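PDB 1M55: Rep protein from Adeno-associated virus - 5, which probably cuts viral DNA at the replication origin as a metal-dependent endonuclease, in the manner of rolling-circle replication initiators. Local coordinates for residues A[65-70]-A[102-107]; A[165-170]-A[174-179]; A[9-14]-A[53-58]; A[113-118]-A[129-134]; A[89-94]-A[151-156]. All coordinates share one frame; numbering follows the deposited sequence.

Interaction 1: residues A[65-70]-A[102-107]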
# COMPACT_ATOMS: atom_id res chain seq x y z
N TYR A 65 -2.22 -7.23 9.13
CA TYR A 65 -2.42 -8.07 10.31
C TYR A 65 -3.60 -7.55 11.12
O TYR A 65 -4.42 -8.34 11.60
CB TYR A 65 -1.13 -8.13 11.15
CG TYR A 65 0.05 -8.73 10.41
CD1 TYR A 65 1.35 -8.63 10.92
CD2 TYR A 65 -0.11 -9.35 9.17
CE1 TYR A 65 2.45 -9.12 10.21
CE2 TYR A 65 0.98 -9.84 8.44
CZ TYR A 65 2.25 -9.72 8.97
OH TYR A 65 3.33 -10.18 8.24
N GLU A 66 -3.71 -6.23 11.23
CA GLU A 66 -4.81 -5.62 11.97
C GLU A 66 -6.12 -5.87 11.21
O GLU A 66 -7.15 -6.16 11.81
CB GLU A 66 -4.55 -4.13 12.16
CG GLU A 66 -5.25 -3.50 13.36
CD GLU A 66 -4.74 -4.02 14.71
OE1 GLU A 66 -3.66 -4.65 14.77
OE2 GLU A 66 -5.44 -3.77 15.71
N TRP A 67 -6.05 -5.80 9.88
CA TRP A 67 -7.23 -6.05 9.05
C TRP A 67 -7.69 -7.49 9.25
O TRP A 67 -8.89 -7.75 9.41
CB TRP A 67 -6.90 -5.82 7.57
CG TRP A 67 -8.09 -5.94 6.66
CD1 TRP A 67 -8.66 -7.10 6.22
CD2 TRP A 67 -8.84 -4.87 6.07
NE1 TRP A 67 -9.71 -6.82 5.39
CE2 TRP A 67 -9.85 -5.46 5.28
CE3 TRP A 67 -8.76 -3.47 6.14
CZ2 TRP A 67 -10.78 -4.70 4.55
CZ3 TRP A 67 -9.68 -2.71 5.41
CH2 TRP A 67 -10.68 -3.33 4.63
N ASN A 68 -6.74 -8.42 9.28
CA ASN A 68 -7.05 -9.84 9.48
C ASN A 68 -7.77 -10.06 10.81
O ASN A 68 -8.58 -10.97 10.93
CB ASN A 68 -5.77 -10.70 9.45
CG ASN A 68 -5.10 -10.75 8.07
OD1 ASN A 68 -3.96 -11.19 7.96
ND2 ASN A 68 -5.80 -10.31 7.03
N LYS A 69 -7.44 -9.25 11.81
CA LYS A 69 -8.09 -9.36 13.11
C LYS A 69 -9.60 -9.12 12.94
O LYS A 69 -10.42 -9.85 13.51
CB LYS A 69 -7.52 -8.33 14.09
CG LYS A 69 -8.16 -8.37 15.47
CD LYS A 69 -7.70 -7.22 16.33
CE LYS A 69 -8.12 -5.90 15.74
NZ LYS A 69 -7.91 -4.78 16.69
N PHE A 70 -9.94 -8.12 12.13
CA PHE A 70 -11.34 -7.77 11.87
C PHE A 70 -12.05 -8.71 10.90
O PHE A 70 -13.22 -9.03 11.10
CB PHE A 70 -11.43 -6.33 11.35
CG PHE A 70 -10.92 -5.29 12.30
CD1 PHE A 70 -9.91 -4.42 11.91
CD2 PHE A 70 -11.45 -5.17 13.58
CE1 PHE A 70 -9.44 -3.44 12.79
CE2 PHE A 70 -10.98 -4.20 14.46
CZ PHE A 70 -9.97 -3.33 14.06
N MET A 102 -20.27 0.20 6.52
CA MET A 102 -20.60 1.15 7.59
C MET A 102 -19.62 1.12 8.77
O MET A 102 -19.44 2.13 9.46
CB MET A 102 -22.04 0.96 8.09
CG MET A 102 -22.25 -0.22 9.04
SD MET A 102 -23.96 -0.32 9.65
CE MET A 102 -24.25 1.39 10.20
N VAL A 103 -18.97 -0.02 8.98
CA VAL A 103 -18.02 -0.16 10.08
C VAL A 103 -16.56 0.07 9.65
O VAL A 103 -15.68 0.28 10.50
CB VAL A 103 -18.18 -1.54 10.77
CG1 VAL A 103 -17.55 -2.65 9.93
CG2 VAL A 103 -17.60 -1.50 12.16
N LEU A 104 -16.31 0.08 8.34
CA LEU A 104 -14.97 0.28 7.80
C LEU A 104 -14.25 1.51 8.35
O LEU A 104 -13.05 1.46 8.64
CB LEU A 104 -15.01 0.34 6.27
CG LEU A 104 -13.66 0.42 5.53
CD1 LEU A 104 -12.84 -0.83 5.78
CD2 LEU A 104 -13.90 0.61 4.04
N GLY A 105 -14.98 2.61 8.51
CA GLY A 105 -14.38 3.83 9.03
C GLY A 105 -13.75 3.61 10.39
O GLY A 105 -12.60 3.99 10.63
N ARG A 106 -14.49 2.98 11.29
CA ARG A 106 -13.98 2.71 12.63
C ARG A 106 -12.79 1.76 12.59
O ARG A 106 -11.79 1.98 13.27
CB ARG A 106 -15.08 2.13 13.52
CG ARG A 106 -14.81 2.26 15.01
CD ARG A 106 -15.84 1.51 15.82
NE ARG A 106 -15.71 0.06 15.65
CZ ARG A 106 -16.73 -0.79 15.56
NH1 ARG A 106 -17.98 -0.35 15.61
NH2 ARG A 106 -16.50 -2.09 15.44
N TYR A 107 -12.89 0.71 11.77
CA TYR A 107 -11.81 -0.26 11.65
C TYR A 107 -10.52 0.40 11.17
O TYR A 107 -9.46 0.21 11.77
CB TYR A 107 -12.20 -1.38 10.69
CG TYR A 107 -13.18 -2.38 11.25
CD1 TYR A 107 -13.70 -3.40 10.45
CD2 TYR A 107 -13.58 -2.33 12.59
CE1 TYR A 107 -14.59 -4.34 10.96
CE2 TYR A 107 -14.48 -3.26 13.11
CZ TYR A 107 -14.97 -4.26 12.29
OH TYR A 107 -15.86 -5.19 12.79
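Phe70 and Tyr107 meet face to face in an offset stack, their ring centroids 4.0 Å apart and their planes only 7° from parallel. The two side chains run antiparallel past one another, which brings each CB over the partner's ring: Phe70 CB lies 4.0 Å from the Tyr107 centroid and Tyr107 CB 4.2 Å from that of Phe70, two reciprocal CH-pi contacts. Matching first torsions (chi1 -61° and -75°) send each ring across to the other helix. Flat rings pack closely here, with the CA atoms of Phe70 and Tyr107 7.5 Å apart. On its other face, Phe70 carries the CE methylene of Lys69. Deeper in, Trp67 CH2 comes within 3.5 Å of Leu104 CD1, indole and isobutyl group meeting at a slant, and both residues also touch Tyr5 of the sheet. The arrangement is typical of an alpha/beta sandwich: helices 50-71 and 101-118 lie side by side on one face of the antiparallel sheet, apolar residues toward the strands and the aromatic stack bridging the helices.

Interaction 2: residues A[165-170]-A[174-179]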
# COMPACT_ATOMS: atom_id res chain seq x y z
N ALA A 165 5.58 -3.60 -4.92
CA ALA A 165 4.22 -4.11 -4.81
C ALA A 165 4.25 -5.49 -4.17
O ALA A 165 5.25 -6.20 -4.25
CB ALA A 165 3.53 -4.17 -6.18
N TRP A 166 3.15 -5.84 -3.51
CA TRP A 166 3.01 -7.13 -2.82
C TRP A 166 1.59 -7.63 -3.04
O TRP A 166 0.65 -6.83 -3.16
CB TRP A 166 3.19 -6.96 -1.31
CG TRP A 166 4.45 -6.30 -0.83
CD1 TRP A 166 5.56 -6.92 -0.33
CD2 TRP A 166 4.67 -4.89 -0.68
NE1 TRP A 166 6.45 -5.98 0.14
CE2 TRP A 166 5.93 -4.73 -0.06
CE3 TRP A 166 3.92 -3.74 -0.99
CZ2 TRP A 166 6.46 -3.47 0.25
CZ3 TRP A 166 4.45 -2.49 -0.68
CH2 TRP A 166 5.71 -2.37 -0.06
N THR A 167 1.41 -8.94 -3.04
CA THR A 167 0.08 -9.52 -3.21
C THR A 167 0.08 -11.00 -2.87
O THR A 167 1.12 -11.66 -2.92
CB THR A 167 -0.42 -9.37 -4.67
OG1 THR A 167 -1.78 -9.83 -4.75
CG2 THR A 167 0.43 -10.19 -5.63
N ASN A 168 -1.08 -11.48 -2.44
CA ASN A 168 -1.24 -12.90 -2.15
C ASN A 168 -2.25 -13.47 -3.16
O ASN A 168 -2.81 -14.55 -2.96
CB ASN A 168 -1.64 -13.18 -0.69
CG ASN A 168 -2.93 -12.52 -0.28
OD1 ASN A 168 -3.55 -11.78 -1.05
ND2 ASN A 168 -3.36 -12.77 0.95
N LEU A 169 -2.49 -12.72 -4.24
CA LEU A 169 -3.38 -13.16 -5.31
C LEU A 169 -2.47 -13.85 -6.33
O LEU A 169 -1.61 -13.21 -6.94
CB LEU A 169 -4.08 -11.96 -5.97
CG LEU A 169 -5.09 -11.20 -5.10
CD1 LEU A 169 -5.44 -9.87 -5.73
CD2 LEU A 169 -6.34 -12.06 -4.90
N ASP A 170 -2.65 -15.16 -6.50
CA ASP A 170 -1.84 -15.95 -7.42
C ASP A 170 -1.73 -15.36 -8.82
O ASP A 170 -0.66 -15.37 -9.43
CB ASP A 170 -2.38 -17.38 -7.51
CG ASP A 170 -2.28 -18.14 -6.19
OD1 ASP A 170 -1.34 -17.89 -5.41
OD2 ASP A 170 -3.15 -19.00 -5.94
N LEU A 174 3.43 -12.77 -9.90
CA LEU A 174 4.57 -12.49 -10.76
C LEU A 174 4.60 -11.02 -11.20
O LEU A 174 5.66 -10.40 -11.24
CB LEU A 174 4.55 -13.42 -11.97
CG LEU A 174 5.63 -13.22 -13.04
CD1 LEU A 174 7.03 -13.30 -12.43
CD2 LEU A 174 5.44 -14.26 -14.13
N ALA A 175 3.43 -10.47 -11.50
CA ALA A 175 3.31 -9.09 -11.95
C ALA A 175 3.80 -8.06 -10.93
O ALA A 175 4.34 -7.02 -11.30
CB ALA A 175 1.86 -8.78 -12.34
N ALA A 176 3.61 -8.36 -9.64
CA ALA A 176 3.99 -7.44 -8.57
C ALA A 176 5.31 -6.71 -8.77
O ALA A 176 5.37 -5.48 -8.68
CB ALA A 176 3.97 -8.17 -7.22
N LEU A 177 6.37 -7.46 -9.06
CA LEU A 177 7.69 -6.85 -9.24
C LEU A 177 8.29 -7.10 -10.62
O LEU A 177 9.51 -7.00 -10.80
CB LEU A 177 8.65 -7.36 -8.16
CG LEU A 177 8.23 -7.14 -6.70
CD1 LEU A 177 9.27 -7.74 -5.78
CD2 LEU A 177 8.06 -5.66 -6.42
N ASN A 178 7.44 -7.39 -11.60
CA ASN A 178 7.93 -7.65 -12.95
C ASN A 178 7.19 -6.82 -13.99
O ASN A 178 5.99 -7.01 -14.22
CB ASN A 178 7.85 -9.14 -13.28
CG ASN A 178 8.62 -9.48 -14.54
OD1 ASN A 178 8.15 -9.25 -15.66
ND2 ASN A 178 9.82 -10.02 -14.38
N LEU A 179 7.92 -5.89 -14.59
CA LEU A 179 7.40 -4.98 -15.62
C LEU A 179 6.95 -5.70 -16.89
O LEU A 179 5.95 -5.34 -17.50
CB LEU A 179 8.47 -3.95 -15.96
CG LEU A 179 8.85 -3.00 -14.82
CD1 LEU A 179 10.20 -2.36 -15.08
CD2 LEU A 179 7.76 -1.95 -14.63
O HOH W 1 1.61 -14.93 -10.96
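Ala165 and Ala176 pack so closely that each methyl rests on the other's backbone. Ala165 CB is 3.4 Å from Ala176 O, and Ala176 CB is 3.8 Å from Ala165 O, while the two CB atoms are 4.2 Å apart. Alanine fits both positions because its side chain ends at the methyl, letting the chains approach to about 5.0 Å between their CA atoms. Beside this pair, Leu177 turns its CD2 methyl to Ala165, 3.6 Å from the backbone N; with CG anti to the carbonyl carbon (chi1 -57°), the branch is carried back to the strand. Thr167 adds a looser touch of its CG2 on the Ala176 methyl.

The second shell fixes the turn between the segments. Leu169 N donates to Thr167 OG1 at 3.0 Å, with an N-H...O angle of 159°, making an ST turn, and the same hydroxyl bonds Phe77 O. Farther on, a water joins Asp170 O to Leu174 N. Ala176 O is held by Arg182 NH2, and Asn178, at the N-cap, bonds Glu181 N through OD1. Thus the end of strand 162-167, paired with strand 77-83 at the sheet's border, is tied to the connection that folds back beside it and starts helix 179-191.

Interaction 3: residues A[9-14]-A[53-58]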
# COMPACT_ATOMS: atom_id res chain seq x y z
N VAL A 9 -2.45 5.04 1.93
CA VAL A 9 -1.67 5.47 3.08
C VAL A 9 -0.44 6.26 2.62
O VAL A 9 0.39 5.75 1.87
CB VAL A 9 -1.19 4.26 3.93
CG1 VAL A 9 -0.39 4.74 5.14
CG2 VAL A 9 -2.38 3.42 4.38
N ARG A 10 -0.37 7.52 3.03
CA ARG A 10 0.77 8.36 2.71
C ARG A 10 1.85 7.98 3.71
O ARG A 10 1.60 7.93 4.91
CB ARG A 10 0.38 9.83 2.81
CG ARG A 10 -0.53 10.26 1.67
CD ARG A 10 -1.08 11.65 1.87
NE ARG A 10 -1.75 12.11 0.66
CZ ARG A 10 -2.50 13.21 0.59
NH1 ARG A 10 -2.67 13.97 1.67
NH2 ARG A 10 -3.06 13.57 -0.55
N VAL A 11 3.03 7.66 3.20
CA VAL A 11 4.15 7.20 4.02
C VAL A 11 5.01 8.30 4.64
O VAL A 11 5.72 9.02 3.93
CB VAL A 11 5.04 6.22 3.20
CG1 VAL A 11 6.22 5.74 4.02
CG2 VAL A 11 4.21 5.04 2.73
N PRO A 12 4.98 8.42 5.98
CA PRO A 12 5.76 9.43 6.70
C PRO A 12 7.21 8.95 6.84
O PRO A 12 7.44 7.78 7.12
CB PRO A 12 5.08 9.48 8.08
CG PRO A 12 3.75 8.76 7.88
CD PRO A 12 4.11 7.69 6.91
N PHE A 13 8.17 9.86 6.67
CA PHE A 13 9.58 9.48 6.79
C PHE A 13 10.50 10.65 7.19
O PHE A 13 11.61 10.43 7.68
CB PHE A 13 10.08 8.87 5.47
CG PHE A 13 10.16 9.86 4.33
CD1 PHE A 13 11.30 10.64 4.14
CD2 PHE A 13 9.08 10.02 3.47
CE1 PHE A 13 11.36 11.56 3.10
CE2 PHE A 13 9.14 10.94 2.43
CZ PHE A 13 10.28 11.71 2.25
N ASP A 14 10.05 11.87 6.94
CA ASP A 14 10.84 13.07 7.23
C ASP A 14 10.64 13.47 8.69
O ASP A 14 9.53 13.85 9.08
CB ASP A 14 10.36 14.20 6.30
CG ASP A 14 11.33 15.35 6.23
OD1 ASP A 14 11.80 15.65 5.11
OD2 ASP A 14 11.61 15.99 7.26
N LEU A 53 10.75 2.68 1.40
CA LEU A 53 10.23 1.33 1.21
C LEU A 53 10.23 0.57 2.54
O LEU A 53 9.31 -0.21 2.82
CB LEU A 53 11.07 0.58 0.17
CG LEU A 53 10.74 -0.90 -0.07
CD1 LEU A 53 9.27 -1.08 -0.45
CD2 LEU A 53 11.66 -1.43 -1.16
N THR A 54 11.25 0.80 3.35
CA THR A 54 11.35 0.15 4.65
C THR A 54 10.15 0.52 5.53
O THR A 54 9.54 -0.36 6.15
CB THR A 54 12.69 0.52 5.34
OG1 THR A 54 13.78 0.01 4.55
CG2 THR A 54 12.77 -0.06 6.75
N VAL A 55 9.79 1.79 5.55
CA VAL A 55 8.64 2.24 6.32
C VAL A 55 7.37 1.66 5.71
O VAL A 55 6.50 1.15 6.42
CB VAL A 55 8.50 3.78 6.33
CG1 VAL A 55 7.30 4.20 7.18
CG2 VAL A 55 9.75 4.42 6.87
N ALA A 56 7.28 1.72 4.38
CA ALA A 56 6.12 1.23 3.65
C ALA A 56 5.80 -0.24 3.91
O ALA A 56 4.65 -0.59 4.15
CB ALA A 56 6.31 1.46 2.16
N ASP A 57 6.82 -1.10 3.89
CA ASP A 57 6.58 -2.52 4.13
C ASP A 57 6.07 -2.77 5.54
O ASP A 57 5.21 -3.62 5.74
CB ASP A 57 7.84 -3.36 3.88
CG ASP A 57 7.55 -4.86 3.94
OD1 ASP A 57 6.71 -5.34 3.15
OD2 ASP A 57 8.15 -5.55 4.79
N ARG A 58 6.62 -2.05 6.52
CA ARG A 58 6.17 -2.23 7.89
C ARG A 58 4.72 -1.78 8.02
O ARG A 58 3.91 -2.45 8.67
CB ARG A 58 7.07 -1.47 8.87
CG ARG A 58 6.77 -1.76 10.35
CD ARG A 58 6.86 -3.25 10.67
NE ARG A 58 8.13 -3.84 10.26
CZ ARG A 58 9.27 -3.75 10.95
NH1 ARG A 58 9.30 -3.10 12.11
NH2 ARG A 58 10.38 -4.26 10.46
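Val11 and Val55 form a buried, mainly apolar contact between the chain leaving strand 3-10 and helix 50-71. Their CG1 methyls meet at 3.7 Å, the two side chains passing alongside each other in opposite directions. In both valines CG1 stands anti to the backbone N (chi1 near 180°), and this leaves Val11 CG2 directed at Ala56, whose CB it approaches to 4.2 Å. The small alanine lets the chain at Val11 come near the helix, the CA atoms of Val11 and Ala56 being 6.3 Å apart. Helix 50-71 lies across one face of the central antiparallel sheet, as in the layered alpha/beta fold of Rep nuclease domains, and Val11 is still bonded through its backbone to Phe88 of the next strand. Val55 also touches Phe26 and Val30 of helix 24-32, so its branched side chain fills the junction of three elements. Pro12 O is covered by Val55 CG1 at 3.6 Å, and this buried carbonyl has no hydrogen-bond partner in the model.

Interaction 4: residues A[113-118]-A[129-134]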
# COMPACT_ATOMS: atom_id res chain seq x y z
N ALA A 113 -4.41 4.02 14.34
CA ALA A 113 -3.90 4.13 15.71
C ALA A 113 -2.81 3.08 15.97
O ALA A 113 -1.80 3.37 16.62
CB ALA A 113 -5.04 3.96 16.71
N GLN A 114 -3.01 1.87 15.45
CA GLN A 114 -2.02 0.80 15.60
C GLN A 114 -0.73 1.16 14.87
O GLN A 114 0.37 0.92 15.37
CB GLN A 114 -2.59 -0.52 15.09
CG GLN A 114 -1.60 -1.68 15.07
CD GLN A 114 -1.23 -2.21 16.45
OE1 GLN A 114 -1.51 -1.58 17.47
NE2 GLN A 114 -0.59 -3.36 16.48
N LEU A 115 -0.85 1.76 13.68
CA LEU A 115 0.32 2.16 12.91
C LEU A 115 1.13 3.20 13.69
O LEU A 115 2.36 3.14 13.75
CB LEU A 115 -0.09 2.75 11.56
CG LEU A 115 -0.66 1.76 10.54
CD1 LEU A 115 -1.18 2.50 9.32
CD2 LEU A 115 0.42 0.77 10.14
N VAL A 116 0.43 4.16 14.30
CA VAL A 116 1.08 5.21 15.07
C VAL A 116 1.91 4.61 16.21
O VAL A 116 3.06 5.01 16.43
CB VAL A 116 0.04 6.22 15.61
CG1 VAL A 116 0.68 7.21 16.59
CG2 VAL A 116 -0.59 6.99 14.45
N LYS A 117 1.35 3.64 16.91
CA LYS A 117 2.05 3.00 18.01
C LYS A 117 3.22 2.10 17.60
O LYS A 117 4.32 2.23 18.13
CB LYS A 117 1.07 2.20 18.87
CG LYS A 117 0.10 3.07 19.65
CD LYS A 117 -0.75 2.27 20.62
CE LYS A 117 -1.74 1.37 19.92
NZ LYS A 117 -2.66 0.74 20.90
N VAL A 118 2.97 1.21 16.66
CA VAL A 118 3.98 0.26 16.21
C VAL A 118 5.08 0.80 15.30
O VAL A 118 6.27 0.53 15.52
CB VAL A 118 3.32 -0.96 15.50
CG1 VAL A 118 4.37 -1.91 14.95
CG2 VAL A 118 2.40 -1.67 16.47
N ASP A 129 -4.68 13.74 6.04
CA ASP A 129 -5.37 12.54 5.58
C ASP A 129 -4.40 11.46 5.16
O ASP A 129 -4.53 10.89 4.07
CB ASP A 129 -6.30 12.88 4.40
CG ASP A 129 -7.32 13.95 4.73
OD1 ASP A 129 -7.91 13.91 5.84
OD2 ASP A 129 -7.54 14.85 3.89
N TRP A 130 -3.44 11.14 6.03
CA TRP A 130 -2.44 10.14 5.68
C TRP A 130 -2.96 8.70 5.57
O TRP A 130 -2.28 7.85 5.02
CB TRP A 130 -1.19 10.27 6.56
CG TRP A 130 -1.33 9.80 7.96
CD1 TRP A 130 -1.93 10.45 9.00
CD2 TRP A 130 -0.84 8.56 8.49
NE1 TRP A 130 -1.84 9.70 10.14
CE2 TRP A 130 -1.18 8.53 9.86
CE3 TRP A 130 -0.15 7.47 7.94
CZ2 TRP A 130 -0.84 7.46 10.69
CZ3 TRP A 130 0.18 6.40 8.77
CH2 TRP A 130 -0.17 6.41 10.13
N VAL A 131 -4.13 8.43 6.14
CA VAL A 131 -4.76 7.11 6.01
C VAL A 131 -6.16 7.44 5.52
O VAL A 131 -7.00 7.90 6.30
CB VAL A 131 -4.83 6.33 7.34
CG1 VAL A 131 -5.56 5.00 7.13
CG2 VAL A 131 -3.43 6.06 7.86
N ALA A 132 -6.41 7.26 4.23
CA ALA A 132 -7.69 7.61 3.64
C ALA A 132 -8.39 6.50 2.87
O ALA A 132 -7.80 5.88 1.98
CB ALA A 132 -7.52 8.83 2.74
N ILE A 133 -9.66 6.27 3.19
CA ILE A 133 -10.46 5.27 2.49
C ILE A 133 -10.98 5.93 1.20
O ILE A 133 -11.51 7.04 1.25
CB ILE A 133 -11.70 4.84 3.31
CG1 ILE A 133 -11.27 4.26 4.66
CG2 ILE A 133 -12.53 3.82 2.53
CD1 ILE A 133 -12.43 4.08 5.63
N THR A 134 -10.79 5.27 0.07
CA THR A 134 -11.27 5.83 -1.19
C THR A 134 -12.80 5.78 -1.21
O THR A 134 -13.40 4.74 -0.90
CB THR A 134 -10.68 5.09 -2.39
OG1 THR A 134 -9.25 5.16 -2.33
CG2 THR A 134 -11.15 5.72 -3.70
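The Trp130 indole turns its benzene-side edge to helix 101-118, and at that edge, near the plane of the ring, sit Leu115 CB, 3.9 Å from CH2, and Val116 CG2, 3.8 Å from CZ2. One face of the indole receives Val131, whose CG2 lies 3.5 Å above the ring plane and offset toward its rim. Leu115 carries its contact a step along the rim: its CD1 reaches 4.2 Å from Trp130 CZ3 and stands 4.5 Å from Val131 CG2. The indole thus enters edge-first, and two neighbouring residues of the helix take up adjacent carbons of its rim.

A long, flat side chain suits this place, since the backbones are far apart, the nearest CA atoms, those of Leu115 and Val131, being 9.9 Å from each other. Trp130 bridges the gap between the backbones with CG between the backbone N and the carbonyl carbon (chi1 74°), the crowded position. The packing belongs to the sandwich of the Rep nuclease domain, in which helix 101-118 lies over strand 131-133, itself a neighbour of strand 3-10 in the antiparallel sheet. Branched Leu115 and Val116 suit the helix face turned toward the sheet; Leu115 also touches Val62 of helix 50-71. Around the indole, Val9, Arg10, Arg112 and Pro125 add further contacts, and the backbone of Trp130 pairs with that of Arg10.

Interaction 5: residues A[89-94]-A[151-156]. With ZN (zinc ion), chain C.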
# COMPACT_ATOMS: atom_id res chain seq x y z
N HIS A 89 3.29 6.82 -1.26
CA HIS A 89 2.03 6.32 -0.72
C HIS A 89 1.75 4.90 -1.15
O HIS A 89 2.34 4.40 -2.12
CB HIS A 89 0.87 7.23 -1.15
CG HIS A 89 0.72 7.35 -2.63
ND1 HIS A 89 1.49 8.18 -3.42
CD2 HIS A 89 -0.10 6.68 -3.49
CE1 HIS A 89 1.13 7.98 -4.70
NE2 HIS A 89 0.17 7.09 -4.78
N LEU A 90 0.86 4.25 -0.42
CA LEU A 90 0.47 2.88 -0.69
C LEU A 90 -0.99 2.78 -1.11
O LEU A 90 -1.86 3.36 -0.46
CB LEU A 90 0.62 2.03 0.58
CG LEU A 90 2.02 1.75 1.14
CD1 LEU A 90 1.92 1.42 2.62
CD2 LEU A 90 2.66 0.61 0.36
N HIS A 91 -1.23 2.12 -2.24
CA HIS A 91 -2.59 1.85 -2.68
C HIS A 91 -2.81 0.49 -2.04
O HIS A 91 -2.18 -0.50 -2.43
CB HIS A 91 -2.69 1.71 -4.20
CG HIS A 91 -2.64 3.02 -4.92
ND1 HIS A 91 -3.75 3.72 -5.33
CD2 HIS A 91 -1.57 3.77 -5.29
CE1 HIS A 91 -3.34 4.85 -5.92
NE2 HIS A 91 -2.02 4.93 -5.92
N THR A 92 -3.64 0.46 -1.00
CA THR A 92 -3.89 -0.76 -0.27
C THR A 92 -5.26 -1.36 -0.61
O THR A 92 -6.29 -0.87 -0.13
CB THR A 92 -3.79 -0.49 1.25
OG1 THR A 92 -2.64 0.34 1.50
CG2 THR A 92 -3.63 -1.79 2.03
N LEU A 93 -5.26 -2.37 -1.48
CA LEU A 93 -6.49 -3.04 -1.86
C LEU A 93 -6.64 -4.29 -1.02
O LEU A 93 -5.78 -5.18 -1.06
CB LEU A 93 -6.47 -3.43 -3.34
CG LEU A 93 -6.48 -2.35 -4.41
CD1 LEU A 93 -6.40 -3.01 -5.79
CD2 LEU A 93 -7.73 -1.51 -4.29
N VAL A 94 -7.72 -4.36 -0.24
CA VAL A 94 -7.97 -5.53 0.60
C VAL A 94 -9.40 -5.97 0.32
O VAL A 94 -10.30 -5.14 0.19
CB VAL A 94 -7.78 -5.21 2.09
CG1 VAL A 94 -7.80 -6.49 2.89
CG2 VAL A 94 -6.45 -4.49 2.31
N PRO A 151 -5.11 -4.60 -13.08
CA PRO A 151 -4.45 -4.45 -14.38
C PRO A 151 -4.79 -3.14 -15.10
O PRO A 151 -3.98 -2.62 -15.88
CB PRO A 151 -4.94 -5.67 -15.16
CG PRO A 151 -6.29 -5.94 -14.57
CD PRO A 151 -6.03 -5.76 -13.09
N ALA A 152 -5.96 -2.59 -14.82
CA ALA A 152 -6.40 -1.36 -15.47
C ALA A 152 -5.70 -0.10 -14.96
O ALA A 152 -5.31 0.76 -15.75
CB ALA A 152 -7.89 -1.19 -15.30
N TYR A 153 -5.49 -0.04 -13.65
CA TYR A 153 -4.93 1.16 -13.04
C TYR A 153 -3.59 1.05 -12.33
O TYR A 153 -2.75 1.94 -12.46
CB TYR A 153 -5.99 1.69 -12.07
CG TYR A 153 -5.72 3.05 -11.47
CD1 TYR A 153 -5.64 4.19 -12.28
CD2 TYR A 153 -5.66 3.21 -10.09
CE1 TYR A 153 -5.52 5.45 -11.71
CE2 TYR A 153 -5.54 4.46 -9.52
CZ TYR A 153 -5.48 5.58 -10.33
OH TYR A 153 -5.42 6.82 -9.75
N LEU A 154 -3.38 -0.03 -11.58
CA LEU A 154 -2.13 -0.19 -10.84
C LEU A 154 -0.97 -0.79 -11.62
O LEU A 154 0.14 -0.27 -11.58
CB LEU A 154 -2.37 -0.98 -9.55
CG LEU A 154 -3.40 -0.37 -8.60
CD1 LEU A 154 -3.51 -1.25 -7.36
CD2 LEU A 154 -3.01 1.05 -8.21
N LEU A 155 -1.23 -1.88 -12.34
CA LEU A 155 -0.17 -2.53 -13.12
C LEU A 155 0.56 -1.66 -14.15
O LEU A 155 1.75 -1.86 -14.39
CB LEU A 155 -0.66 -3.83 -13.77
CG LEU A 155 -1.13 -4.96 -12.84
CD1 LEU A 155 -1.25 -6.24 -13.65
CD2 LEU A 155 -0.14 -5.15 -11.69
N PRO A 156 -0.14 -0.69 -14.79
CA PRO A 156 0.51 0.18 -15.79
C PRO A 156 1.62 1.09 -15.27
O PRO A 156 2.42 1.60 -16.06
CB PRO A 156 -0.66 1.02 -16.31
CG PRO A 156 -1.83 0.13 -16.16
CD PRO A 156 -1.60 -0.47 -14.79
ZN ZN C . -0.73 6.35 -6.47
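His91 belongs, with Leu90 and His89, to a His-hydrophobic-His sequence on strand 88-95, the HUH motif of rolling-circle nucleases, and it is met here by helix 149-154. Starting at CB, the side chain finds Leu154 CD2 4.1 Å away. The same methyl is 3.9 Å from CG and 4.0 Å from ND1, lying over one face of the imidazole in a CH-pi contact 21° off the ring normal. ND1 is held by a hydrogen bond to Glu6 OE2, a second-shell carboxylate that fixes the ring's rotation and probably makes it a stronger metal ligand. CE1 comes to 4.2 Å from Tyr153 CE2. At the tip, NE2 binds zinc at 2.0 Å; His89 NE2 and Glu82 complete the protein ligands, and the hydrophobic Leu90 between the histidines points instead into the core under helix 50-71. Leucine suits position 154 because its two methyls serve two partners: while CD2 covers His91, CD1 meets Leu93 CD1 tip to tip at 3.7 Å.

How the interactions relate
All five contacts lie in one domain built round an antiparallel sheet. Helix 50-71 serves interactions 3 and 1, whose centres are 20 Å apart, and helix 101-118 serves interactions 1 and 4, 12 Å apart; these three pack one side of the sheet. Interaction 5 lies on the other side, about 11 Å between centres from interaction 2, which closes last in the chain. Strands 131-133 and 88-95 both flank strand 3-10, linking interactions 3, 4 and 5 through the sheet. Interaction 4 is nested within the loop closed by interaction 5, while interactions 1 and 5 alternate along the chain. The metal-binding strand is thus sandwiched between helices brought together from distant parts of the sequence.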